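Local coordinates for protein enoyl-CoA hydratase/carnithine racemase (PDB 4NEK) that probably acts as a delta(3)-delta(2)-enoyl-CoA isomerase of the crotonase-like family, moving a double bond along the acyl chain of a CoA thioester, at residues 114-119 with 171-176; 94-99 with 108-113; 60-65 with 101-106; 124-129 with 154-159. All blocks are in the same frame, centred on the assembly; numbering follows the deposited sequence.

Contact 1. Residues 114-119 with 171-176; sequences DLVYAA and GLINGV
L115 brings its CD2 methyl to 3.8 Å from N174 CG, the two side chains meeting at a slant; the leucine also packs on A189 and L193 of helix 179-194. At V116 the backbone joins in: its carbonyl O accepts from N174 N at 2.8 Å. The valine has CG1 anti to the backbone N (chi1 -178°), which brings CG1 to 3.7 Å from I173 CG2, the two side chains crossing at about a right angle. Strand 115-118 is flanked here by the short, weakly bonded 175-176, one of the two edge strands of this chain's main sheet in the crotonase-type fold, the parallel pairing being clear at A118 and V176. Y117, whose side chain also packs on L182 and A189, comes with CE1 to 4.0 Å from N174 CB. An alanine in place of N174 would probably open a gap between L115 and Y117 and lose packing on R150 of the second subunit. A118 N donates to G175 O at 3.1 Å, and its CB rests 3.9 Å from I173 CD1. A118 O takes a CA-H...O contact from V176 CA at 3.2 Å.

Contact 2. Residues 94-99 with 108-113; sequences VVAAVR and TLLPHC
No ring or amide plane takes part where V94, A96 and V98 meet L110 and C113; these segments touch through methyl groups and a single sulfur. The flat groups lie at the border of the contact: the ring of F60 packs on V98 and on the CD2 branch of L110, and the ring of F124 touches the other branch, CD1. H112 turns its imidazole elsewhere, with NE2 hydrogen-bonded to A137 O.

C113 carries one half of the contact. Its SG stands anti to the carbonyl carbon (chi1 -62°), and this rotation carries the sulfur to the strand, 3.9 Å from V94 CG1 and 4.0 Å from A96 CB. L110 carries the other half. Its CB does not aim at the strand, but the extended side chain does arrive there, placing CD2 3.9 Å from V98 CG1, with A96 CB slightly farther from the same methyl at 4.4 Å. A96, small and central, is therefore touched by both partners.

No hydrogen bond crosses between the segments. The tight turn orders itself instead, H112 N donating to L109 O at 3.0 Å and C113 N to L110 O at 2.9 Å, so that L110 and C113 are presented together. V95 and A97, alternating with the contact residues, face helix 179-194 on the other side of the sheet. A parallel strand covered by helix on one face and by the 3-10 turn 110-112 on the other, the turn then leading into the neighbouring strand 115-118, belongs to the layered core of the crotonase fold.

Contact 3. Residues 60-65 with 101-106; sequences FSAGND and AAIGIG
F60 swings its ring out with CG anti to the backbone N (chi1 -175°), which presents the ring edge to G106 O, 3.5 Å from CE2 and near the ring plane. Its backbone N and that of S61 both donate to A101 O, the S61 bond being shorter at 2.9 Å. I103 N donates to S61 O at 2.8 Å. The S61 hydroxyl, with OG anti to its own N (chi1 176°), accepts from G63 N at 3.0 Å, an ST turn; N25 O is a second partner of OG. I103 sets CB 3.6 Å from A62 O, and the CG2 branch of I105 lies 3.9 Å from G63 CA while the rest of that side chain leads away. Glycine at 63 and 106 permits this closeness, since a CB would clash with I103 O or S61 O respectively. N64 turns its OD1 to Y32, while its ND2 bonds weakly to a water that also accepts from N64 N at 3.1 Å and I105 N at 3.0 Å. Two backbone N-H groups converging on one oxygen, the second in the first turn of helix 105-108, are consistent with the crotonase oxyanion hole, where such a pair would polarise a thioester carbonyl.

Contact 4. Residues 124-129 with 154-159; sequences FHMPFI and EMLMLG
M126 and L156, which also touch through their side chains, share a water through their carbonyls: it donates to M126 O and to L156 O, 2.7 Å from each. The same water accepts from I129 N at 3.0 Å, so three backbone groups grip it. A second water joins M126 N to M155 O, 2.7 Å from the latter. The direct polar link is H125 NE2 to G159 O, 2.8 Å with an angle of 154° at the hydrogen. The acceptor lies close to the imidazole plane, but the donor stands 43° out of the carbonyl plane. H125 CB points away from the other segment; CG anti to the backbone N (chi1 -161°) lets the ring reach back, and P127 CB lies 3.5 Å above one ring face, near its rim. In fold terms, the chain leaving strand 123-125 is packed against the chain that follows helix 149-156, where G159 turns away with positive phi. A phenylalanine in place of H125 has no N-H to offer and would probably leave G159 O without this partner and the ring freer to turn. Selenomethionine M126 sets its SE 3.8 Å from L156 CD2, the side chains crossing obliquely. I129 brings CG2 to 3.6 Å from M157 O, and a CB on G159 would clash with that methyl. L156 also packs on M208 of the fourth subunit.

Overall arrangement
All four contacts are buried, yet their chemistry changes outward. The centre of contact 2 lies about 4 Å from the centre of the chain, and its chemistry is purely apolar. Contact 1, its centre about 10 Å from that point, shares the main sheet through neighbouring strands 94-98 and 115-118 and adds backbone bonds; both meet the second subunit. Contacts 3 and 4, with centres about 14 and 20 Å from the chain's centre, share the small sheet of strands 101-103 and 123-125; both use backbone groups and bound water, contact 4 adding an imidazole bond and apolar packing. No other chain of the assembly touches contact 3, whereas contact 4 meets the fourth subunit. Two rings join the contacts: F60 packs on contact 2, and F124 on L110 and I173.

Contact 1. Residues 114-119 with 171-176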
loop_
_atom_site.group_PDB
_atom_site.type_symbol
_atom_site.label_atom_id
_atom_site.label_comp_id
_atom_site.label_asym_id
_atom_site.label_seq_id
_atom_site.Cartn_x
_atom_site.Cartn_y
_atom_site.Cartn_z
ATOM N N ASP C 114 -17.449 -15.807 -0.751
ATOM C CA ASP C 114 -16.312 -16.308 -0.042
ATOM C C ASP C 114 -15.057 -15.898 -0.752
ATOM O O ASP C 114 -14.064 -15.566 -0.095
ATOM C CB ASP C 114 -16.420 -17.778 0.082
ATOM C CG ASP C 114 -17.667 -18.180 0.873
ATOM O OD1 ASP C 114 -17.704 -17.940 2.104
ATOM O OD2 ASP C 114 -18.631 -18.707 0.258
ATOM N N LEU C 115 -15.097 -15.872 -2.077
ATOM C CA LEU C 115 -14.004 -15.326 -2.869
ATOM C C LEU C 115 -14.534 -14.544 -4.020
ATOM O O LEU C 115 -15.496 -14.944 -4.642
ATOM C CB LEU C 115 -13.161 -16.455 -3.473
ATOM C CG LEU C 115 -12.479 -17.423 -2.527
ATOM C CD1 LEU C 115 -11.880 -18.588 -3.303
ATOM C CD2 LEU C 115 -11.396 -16.758 -1.712
ATOM N N VAL C 116 -13.845 -13.483 -4.377
ATOM C CA VAL C 116 -14.239 -12.605 -5.452
ATOM C C VAL C 116 -13.033 -12.086 -6.211
ATOM O O VAL C 116 -12.066 -11.635 -5.619
ATOM C CB VAL C 116 -14.920 -11.383 -4.869
ATOM C CG1 VAL C 116 -15.373 -10.470 -5.991
ATOM C CG2 VAL C 116 -16.098 -11.763 -4.013
ATOM N N TYR C 117 -13.066 -12.188 -7.526
ATOM C CA TYR C 117 -11.977 -11.686 -8.397
ATOM C C TYR C 117 -12.631 -10.699 -9.304
ATOM O O TYR C 117 -13.764 -10.902 -9.709
ATOM C CB TYR C 117 -11.319 -12.802 -9.220
ATOM C CG TYR C 117 -10.735 -13.810 -8.313
ATOM C CD1 TYR C 117 -9.450 -13.666 -7.786
ATOM C CD2 TYR C 117 -11.543 -14.861 -7.842
ATOM C CE1 TYR C 117 -8.953 -14.565 -6.841
ATOM C CE2 TYR C 117 -11.059 -15.784 -6.914
ATOM C CZ TYR C 117 -9.773 -15.645 -6.414
ATOM O OH TYR C 117 -9.335 -16.603 -5.538
ATOM N N ALA C 118 -11.899 -9.651 -9.640
ATOM C CA ALA C 118 -12.393 -8.574 -10.456
ATOM C C ALA C 118 -11.462 -8.223 -11.581
ATOM O O ALA C 118 -10.257 -8.338 -11.444
ATOM C CB ALA C 118 -12.541 -7.351 -9.592
ATOM N N ALA C 119 -12.018 -7.790 -12.699
ATOM C CA ALA C 119 -11.207 -7.361 -13.828
ATOM C C ALA C 119 -10.758 -5.948 -13.620
ATOM O O ALA C 119 -11.391 -5.207 -12.873
ATOM C CB ALA C 119 -11.996 -7.435 -15.099
ATOM N N GLY C 171 -10.792 -5.311 1.327
ATOM C CA GLY C 171 -11.136 -6.720 1.453
ATOM C C GLY C 171 -12.480 -7.115 0.843
ATOM O O GLY C 171 -13.074 -8.176 1.150
ATOM N N LEU C 172 -12.939 -6.298 -0.082
ATOM C CA LEU C 172 -14.139 -6.643 -0.813
ATOM C C LEU C 172 -13.850 -7.676 -1.874
ATOM O O LEU C 172 -14.716 -8.445 -2.235
ATOM C CB LEU C 172 -14.726 -5.397 -1.451
ATOM C CG LEU C 172 -16.123 -5.536 -2.007
ATOM C CD1 LEU C 172 -17.173 -5.828 -0.920
ATOM C CD2 LEU C 172 -16.473 -4.251 -2.719
ATOM N N ILE C 173 -12.645 -7.673 -2.406
ATOM C CA ILE C 173 -12.264 -8.661 -3.439
ATOM C C ILE C 173 -10.916 -9.230 -3.048
ATOM O O ILE C 173 -10.164 -8.567 -2.341
ATOM C CB ILE C 173 -12.122 -8.056 -4.859
ATOM C CG1 ILE C 173 -11.013 -7.014 -4.897
ATOM C CG2 ILE C 173 -13.422 -7.440 -5.296
ATOM C CD1 ILE C 173 -10.885 -6.337 -6.254
ATOM N N ASN C 174 -10.594 -10.398 -3.575
ATOM C CA ASN C 174 -9.343 -10.999 -3.295
ATOM C C ASN C 174 -8.275 -10.459 -4.218
ATOM O O ASN C 174 -7.095 -10.464 -3.853
ATOM C CB ASN C 174 -9.420 -12.494 -3.491
ATOM C CG ASN C 174 -10.240 -13.169 -2.432
ATOM O OD1 ASN C 174 -9.721 -13.670 -1.457
ATOM N ND2 ASN C 174 -11.515 -13.164 -2.610
ATOM N N GLY C 175 -8.625 -10.055 -5.427
ATOM C CA GLY C 175 -7.589 -9.691 -6.367
ATOM C C GLY C 175 -8.098 -9.301 -7.725
ATOM O O GLY C 175 -9.258 -9.463 -8.034
ATOM N N VAL C 176 -7.209 -8.726 -8.508
ATOM C CA VAL C 176 -7.528 -8.235 -9.794
ATOM C C VAL C 176 -6.918 -9.149 -10.819
ATOM O O VAL C 176 -5.779 -9.471 -10.719
ATOM C CB VAL C 176 -6.964 -6.838 -9.967
ATOM C CG1 VAL C 176 -7.271 -6.273 -11.360
ATOM C CG2 VAL C 176 -7.590 -5.937 -8.922
#

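Contact 2. Residues 94-99 with 108-113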
loop_
_atom_site.group_PDB
_atom_site.type_symbol
_atom_site.label_atom_id
_atom_site.label_comp_id
_atom_site.label_asym_id
_atom_site.label_seq_id
_atom_site.Cartn_x
_atom_site.Cartn_y
_atom_site.Cartn_z
ATOM N N VAL C 94 -19.183 -19.735 -2.235
ATOM C CA VAL C 94 -19.635 -18.937 -3.359
ATOM C C VAL C 94 -18.467 -18.080 -3.847
ATOM O O VAL C 94 -17.869 -17.351 -3.091
ATOM C CB VAL C 94 -20.769 -18.015 -2.917
ATOM C CG1 VAL C 94 -21.242 -17.153 -4.061
ATOM C CG2 VAL C 94 -21.932 -18.814 -2.331
ATOM N N VAL C 95 -18.129 -18.234 -5.112
ATOM C CA VAL C 95 -17.057 -17.481 -5.731
ATOM C C VAL C 95 -17.674 -16.602 -6.790
ATOM O O VAL C 95 -18.584 -17.041 -7.473
ATOM C CB VAL C 95 -16.092 -18.445 -6.437
ATOM C CG1 VAL C 95 -14.981 -17.674 -7.169
ATOM C CG2 VAL C 95 -15.500 -19.422 -5.433
ATOM N N ALA C 96 -17.225 -15.371 -6.900
ATOM C CA ALA C 96 -17.741 -14.485 -7.924
ATOM C C ALA C 96 -16.634 -13.902 -8.765
ATOM O O ALA C 96 -15.544 -13.712 -8.282
ATOM C CB ALA C 96 -18.500 -13.367 -7.283
ATOM N N ALA C 97 -16.934 -13.642 -10.031
ATOM C CA ALA C 97 -15.998 -12.998 -10.904
ATOM C C ALA C 97 -16.699 -11.805 -11.456
ATOM O O ALA C 97 -17.693 -11.950 -12.155
ATOM C CB ALA C 97 -15.606 -13.940 -12.030
ATOM N N VAL C 98 -16.192 -10.612 -11.155
ATOM C CA VAL C 98 -16.831 -9.392 -11.560
ATOM C C VAL C 98 -16.015 -8.602 -12.539
ATOM O O VAL C 98 -14.811 -8.731 -12.582
ATOM C CB VAL C 98 -17.142 -8.519 -10.346
ATOM C CG1 VAL C 98 -17.893 -9.325 -9.306
ATOM C CG2 VAL C 98 -15.898 -8.023 -9.665
ATOM N N ARG C 99 -16.677 -7.743 -13.291
ATOM C CA ARG C 99 -16.034 -6.849 -14.255
ATOM C C ARG C 99 -16.988 -5.782 -14.660
ATOM O O ARG C 99 -18.170 -5.889 -14.396
ATOM C CB ARG C 99 -15.606 -7.614 -15.509
ATOM C CG ARG C 99 -16.792 -8.060 -16.343
ATOM C CD ARG C 99 -16.504 -9.326 -17.114
ATOM N NE ARG C 99 -15.405 -9.104 -18.020
ATOM C CZ ARG C 99 -14.733 -10.060 -18.633
ATOM N NH1 ARG C 99 -15.051 -11.345 -18.499
ATOM N NH2 ARG C 99 -13.723 -9.721 -19.402
ATOM N N THR C 108 -23.228 -4.956 -3.464
ATOM C CA THR C 108 -23.588 -5.228 -2.059
ATOM C C THR C 108 -23.778 -6.699 -1.811
ATOM O O THR C 108 -23.834 -7.149 -0.672
ATOM C CB THR C 108 -24.879 -4.524 -1.639
ATOM O OG1 THR C 108 -25.934 -4.934 -2.510
ATOM C CG2 THR C 108 -24.719 -3.013 -1.719
ATOM N N LEU C 109 -23.831 -7.443 -2.889
ATOM C CA LEU C 109 -23.776 -8.884 -2.826
ATOM C C LEU C 109 -22.399 -9.467 -2.475
ATOM O O LEU C 109 -22.274 -10.558 -1.905
ATOM C CB LEU C 109 -24.135 -9.380 -4.200
ATOM C CG LEU C 109 -24.275 -10.874 -4.308
ATOM C CD1 LEU C 109 -25.529 -11.290 -3.567
ATOM C CD2 LEU C 109 -24.296 -11.299 -5.776
ATOM N N LEU C 110 -21.351 -8.761 -2.829
ATOM C CA LEU C 110 -20.029 -9.351 -2.778
ATOM C C LEU C 110 -19.576 -9.696 -1.381
ATOM O O LEU C 110 -18.774 -10.639 -1.198
ATOM C CB LEU C 110 -19.041 -8.419 -3.441
ATOM C CG LEU C 110 -19.382 -8.147 -4.903
ATOM C CD1 LEU C 110 -18.374 -7.174 -5.505
ATOM C CD2 LEU C 110 -19.440 -9.399 -5.731
ATOM N N PRO C 111 -20.027 -8.946 -0.376
ATOM C CA PRO C 111 -19.589 -9.323 0.992
ATOM C C PRO C 111 -20.127 -10.676 1.465
ATOM O O PRO C 111 -19.589 -11.242 2.388
ATOM C CB PRO C 111 -20.145 -8.234 1.847
ATOM C CG PRO C 111 -20.204 -7.041 0.934
ATOM C CD PRO C 111 -20.545 -7.590 -0.417
ATOM N N HIS C 112 -21.134 -11.207 0.785
ATOM C CA HIS C 112 -21.609 -12.538 1.075
ATOM C C HIS C 112 -20.884 -13.617 0.276
ATOM O O HIS C 112 -21.131 -14.783 0.499
ATOM C CB HIS C 112 -23.101 -12.605 0.793
ATOM C CG HIS C 112 -23.864 -11.532 1.474
ATOM N ND1 HIS C 112 -24.032 -11.507 2.841
ATOM C CD2 HIS C 112 -24.432 -10.402 0.996
ATOM C CE1 HIS C 112 -24.683 -10.410 3.178
ATOM N NE2 HIS C 112 -24.946 -9.725 2.077
ATOM N N CYS C 113 -20.001 -13.244 -0.636
ATOM C CA CYS C 113 -19.208 -14.221 -1.314
ATOM C C CYS C 113 -17.980 -14.608 -0.494
ATOM O O CYS C 113 -17.539 -13.852 0.364
ATOM C CB CYS C 113 -18.835 -13.711 -2.684
ATOM S SG CYS C 113 -20.324 -13.432 -3.687
#

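Contact 3. Residues 60-65 with 101-106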
loop_
_atom_site.group_PDB
_atom_site.type_symbol
_atom_site.label_atom_id
_atom_site.label_comp_id
_atom_site.label_asym_id
_atom_site.label_seq_id
_atom_site.Cartn_x
_atom_site.Cartn_y
_atom_site.Cartn_z
ATOM N N PHE C 60 -20.772 -7.254 -14.771
ATOM C CA PHE C 60 -21.270 -8.140 -13.768
ATOM C C PHE C 60 -22.757 -7.835 -13.581
ATOM O O PHE C 60 -23.600 -8.665 -13.877
ATOM C CB PHE C 60 -20.477 -7.970 -12.458
ATOM C CG PHE C 60 -20.854 -8.948 -11.376
ATOM C CD1 PHE C 60 -20.643 -10.275 -11.539
ATOM C CD2 PHE C 60 -21.424 -8.508 -10.180
ATOM C CE1 PHE C 60 -20.993 -11.175 -10.546
ATOM C CE2 PHE C 60 -21.773 -9.396 -9.178
ATOM C CZ PHE C 60 -21.566 -10.736 -9.371
ATOM N N SER C 61 -23.067 -6.649 -13.060
ATOM C CA SER C 61 -24.435 -6.186 -12.989
ATOM C C SER C 61 -24.479 -4.743 -12.725
ATOM O O SER C 61 -23.871 -4.244 -11.777
ATOM C CB SER C 61 -25.199 -6.883 -11.872
ATOM O OG SER C 61 -26.480 -6.327 -11.787
ATOM N N ALA C 62 -25.281 -4.062 -13.520
ATOM C CA ALA C 62 -25.547 -2.668 -13.305
ATOM C C ALA C 62 -26.602 -2.410 -12.229
ATOM O O ALA C 62 -27.082 -1.320 -12.121
ATOM C CB ALA C 62 -25.985 -2.044 -14.602
ATOM N N GLY C 63 -26.976 -3.414 -11.443
ATOM C CA GLY C 63 -27.888 -3.231 -10.354
ATOM C C GLY C 63 -29.281 -3.353 -10.866
ATOM O O GLY C 63 -29.511 -3.904 -11.922
ATOM N N ASN C 64 -30.235 -2.874 -10.084
ATOM C CA ASN C 64 -31.602 -3.017 -10.499
ATOM C C ASN C 64 -31.920 -2.195 -11.705
ATOM O O ASN C 64 -31.431 -1.086 -11.854
ATOM C CB ASN C 64 -32.542 -2.634 -9.396
ATOM C CG ASN C 64 -32.745 -3.774 -8.451
ATOM O OD1 ASN C 64 -33.421 -4.758 -8.773
ATOM N ND2 ASN C 64 -32.164 -3.661 -7.273
ATOM N N ASP C 65 -32.756 -2.759 -12.566
ATOM C CA ASP C 65 -33.311 -2.007 -13.663
ATOM C C ASP C 65 -34.089 -0.869 -13.032
ATOM O O ASP C 65 -34.948 -1.098 -12.179
ATOM C CB ASP C 65 -34.154 -2.950 -14.567
ATOM C CG ASP C 65 -34.832 -2.175 -15.764
ATOM O OD1 ASP C 65 -35.858 -1.334 -15.632
ATOM O OD2 ASP C 65 -34.257 -2.417 -16.862
ATOM N N ALA C 101 -19.452 -2.974 -14.877
ATOM C CA ALA C 101 -20.355 -2.472 -13.854
ATOM C C ALA C 101 -20.617 -3.474 -12.725
ATOM O O ALA C 101 -20.915 -4.635 -12.977
ATOM C CB ALA C 101 -21.659 -2.088 -14.476
ATOM N N ALA C 102 -20.453 -3.017 -11.494
ATOM C CA ALA C 102 -20.886 -3.731 -10.300
ATOM C C ALA C 102 -21.601 -2.747 -9.424
ATOM O O ALA C 102 -21.039 -2.154 -8.520
ATOM C CB ALA C 102 -19.711 -4.329 -9.567
ATOM N N ILE C 103 -22.878 -2.544 -9.728
ATOM C CA ILE C 103 -23.621 -1.430 -9.173
ATOM C C ILE C 103 -24.781 -1.918 -8.350
ATOM O O ILE C 103 -25.400 -2.915 -8.668
ATOM C CB ILE C 103 -24.125 -0.511 -10.272
ATOM C CG1 ILE C 103 -22.937 0.022 -11.067
ATOM C CG2 ILE C 103 -24.939 0.645 -9.682
ATOM C CD1 ILE C 103 -23.361 0.789 -12.300
ATOM N N GLY C 104 -25.016 -1.211 -7.248
ATOM C CA GLY C 104 -26.044 -1.550 -6.320
ATOM C C GLY C 104 -25.836 -2.913 -5.759
ATOM O O GLY C 104 -24.827 -3.191 -5.131
ATOM N N ILE C 105 -26.778 -3.794 -6.056
ATOM C CA ILE C 105 -26.699 -5.196 -5.670
ATOM C C ILE C 105 -25.468 -5.884 -6.291
ATOM O O ILE C 105 -24.909 -6.799 -5.732
ATOM C CB ILE C 105 -28.031 -5.917 -6.014
ATOM C CG1 ILE C 105 -28.023 -7.355 -5.519
ATOM C CG2 ILE C 105 -28.298 -5.914 -7.512
ATOM C CD1 ILE C 105 -27.822 -7.491 -4.020
ATOM N N GLY C 106 -25.031 -5.415 -7.441
ATOM C CA GLY C 106 -23.803 -5.899 -8.020
ATOM C C GLY C 106 -22.607 -5.718 -7.095
ATOM O O GLY C 106 -21.694 -6.527 -7.131
HETATM O O HOH W 1 -29.353 -2.594 -7.157
#

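Contact 4. Residues 124-129 with 154-159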
loop_
_atom_site.group_PDB
_atom_site.type_symbol
_atom_site.label_atom_id
_atom_site.label_comp_id
_atom_site.label_asym_id
_atom_site.label_seq_id
_atom_site.Cartn_x
_atom_site.Cartn_y
_atom_site.Cartn_z
ATOM N N PHE C 124 -17.250 -0.077 -9.010
ATOM C CA PHE C 124 -18.148 -0.446 -7.927
ATOM C C PHE C 124 -18.932 0.783 -7.525
ATOM O O PHE C 124 -18.388 1.891 -7.522
ATOM C CB PHE C 124 -17.364 -0.927 -6.723
ATOM C CG PHE C 124 -16.496 -2.112 -7.002
ATOM C CD1 PHE C 124 -15.216 -1.932 -7.482
ATOM C CD2 PHE C 124 -16.976 -3.405 -6.811
ATOM C CE1 PHE C 124 -14.418 -3.030 -7.771
ATOM C CE2 PHE C 124 -16.198 -4.493 -7.087
ATOM C CZ PHE C 124 -14.910 -4.313 -7.561
ATOM N N HIS C 125 -20.212 0.627 -7.196
ATOM C CA HIS C 125 -21.021 1.807 -6.860
ATOM C C HIS C 125 -22.227 1.427 -6.060
ATOM O O HIS C 125 -22.906 0.494 -6.410
ATOM C CB HIS C 125 -21.451 2.495 -8.151
ATOM C CG HIS C 125 -21.878 3.907 -7.974
ATOM N ND1 HIS C 125 -22.416 4.647 -9.004
ATOM C CD2 HIS C 125 -21.873 4.716 -6.889
ATOM C CE1 HIS C 125 -22.731 5.849 -8.562
ATOM N NE2 HIS C 125 -22.394 5.924 -7.285
HETATM N N MSE C 126 -22.458 2.160 -4.977
HETATM C CA MSE C 126 -23.652 2.017 -4.160
HETATM C C MSE C 126 -24.386 3.342 -4.066
HETATM O O MSE C 126 -24.351 3.989 -3.032
HETATM C CB MSE C 126 -23.213 1.559 -2.790
HETATM C CG MSE C 126 -22.750 0.115 -2.925
HETATM SE SE MSE C 126 -21.743 -0.436 -1.306
HETATM C CE MSE C 126 -20.375 -1.644 -2.057
ATOM N N PRO C 127 -25.121 3.727 -5.116
ATOM C CA PRO C 127 -25.717 5.052 -5.216
ATOM C C PRO C 127 -27.113 5.252 -4.558
ATOM O O PRO C 127 -27.811 6.185 -4.925
ATOM C CB PRO C 127 -25.856 5.207 -6.725
ATOM C CG PRO C 127 -26.300 3.842 -7.167
ATOM C CD PRO C 127 -25.568 2.878 -6.237
ATOM N N PHE C 128 -27.473 4.430 -3.580
ATOM C CA PHE C 128 -28.720 4.530 -2.862
ATOM C C PHE C 128 -29.088 5.945 -2.435
ATOM O O PHE C 128 -30.174 6.401 -2.706
ATOM C CB PHE C 128 -28.679 3.633 -1.636
ATOM C CG PHE C 128 -28.273 2.243 -1.968
ATOM C CD1 PHE C 128 -29.169 1.384 -2.597
ATOM C CD2 PHE C 128 -26.976 1.786 -1.687
ATOM C CE1 PHE C 128 -28.777 0.091 -2.920
ATOM C CE2 PHE C 128 -26.582 0.501 -2.026
ATOM C CZ PHE C 128 -27.480 -0.340 -2.660
ATOM N N ILE C 129 -28.177 6.632 -1.775
ATOM C CA ILE C 129 -28.450 7.972 -1.327
ATOM C C ILE C 129 -28.884 8.890 -2.470
ATOM O O ILE C 129 -29.731 9.763 -2.266
ATOM C CB ILE C 129 -27.241 8.594 -0.601
ATOM C CG1 ILE C 129 -27.591 9.960 -0.029
ATOM C CG2 ILE C 129 -26.050 8.763 -1.536
ATOM C CD1 ILE C 129 -28.798 9.957 0.887
ATOM N N GLU C 154 -17.797 7.412 2.228
ATOM C CA GLU C 154 -17.632 7.800 0.829
ATOM C C GLU C 154 -18.563 6.985 -0.089
ATOM O O GLU C 154 -19.126 7.503 -1.051
ATOM C CB GLU C 154 -16.222 7.599 0.328
ATOM C CG GLU C 154 -15.203 8.579 0.858
ATOM C CD GLU C 154 -13.786 8.319 0.321
ATOM O OE1 GLU C 154 -13.596 8.085 -0.898
ATOM O OE2 GLU C 154 -12.834 8.356 1.122
HETATM N N MSE C 155 -18.727 5.725 0.230
HETATM C CA MSE C 155 -19.513 4.839 -0.617
HETATM C C MSE C 155 -20.970 5.031 -0.426
HETATM O O MSE C 155 -21.707 5.140 -1.392
HETATM C CB MSE C 155 -19.204 3.383 -0.302
HETATM C CG MSE C 155 -17.720 3.014 -0.439
HETATM SE SE MSE C 155 -17.304 1.253 0.349
HETATM C CE MSE C 155 -18.864 0.242 -0.108
ATOM N N LEU C 156 -21.398 5.100 0.830
ATOM C CA LEU C 156 -22.801 5.075 1.161
ATOM C C LEU C 156 -23.438 6.448 1.396
ATOM O O LEU C 156 -24.622 6.638 1.128
ATOM C CB LEU C 156 -23.006 4.226 2.413
ATOM C CG LEU C 156 -22.534 2.790 2.287
ATOM C CD1 LEU C 156 -22.872 2.006 3.533
ATOM C CD2 LEU C 156 -23.165 2.101 1.093
HETATM N N MSE C 157 -22.685 7.401 1.934
HETATM C CA MSE C 157 -23.241 8.703 2.255
HETATM C C MSE C 157 -22.974 9.674 1.143
HETATM O O MSE C 157 -23.860 10.423 0.777
HETATM C CB MSE C 157 -22.745 9.140 3.622
HETATM C CG MSE C 157 -23.388 8.282 4.722
HETATM SE SE MSE C 157 -22.684 8.706 6.526
HETATM C CE MSE C 157 -23.100 10.613 6.587
ATOM N N LEU C 158 -21.747 9.734 0.624
ATOM C CA LEU C 158 -21.451 10.563 -0.555
ATOM C C LEU C 158 -21.950 9.867 -1.791
ATOM O O LEU C 158 -22.124 10.506 -2.818
ATOM C CB LEU C 158 -19.975 10.809 -0.722
ATOM C CG LEU C 158 -19.290 11.739 0.254
ATOM C CD1 LEU C 158 -17.823 11.875 -0.073
ATOM C CD2 LEU C 158 -19.930 13.121 0.210
ATOM N N GLY C 159 -22.137 8.548 -1.732
ATOM C CA GLY C 159 -22.638 7.818 -2.889
ATOM C C GLY C 159 -21.660 7.798 -4.061
ATOM O O GLY C 159 -22.065 7.832 -5.203
HETATM O O HOH W 2 -25.686 5.208 -0.961
HETATM O O HOH W 3 -20.787 3.951 -3.690
#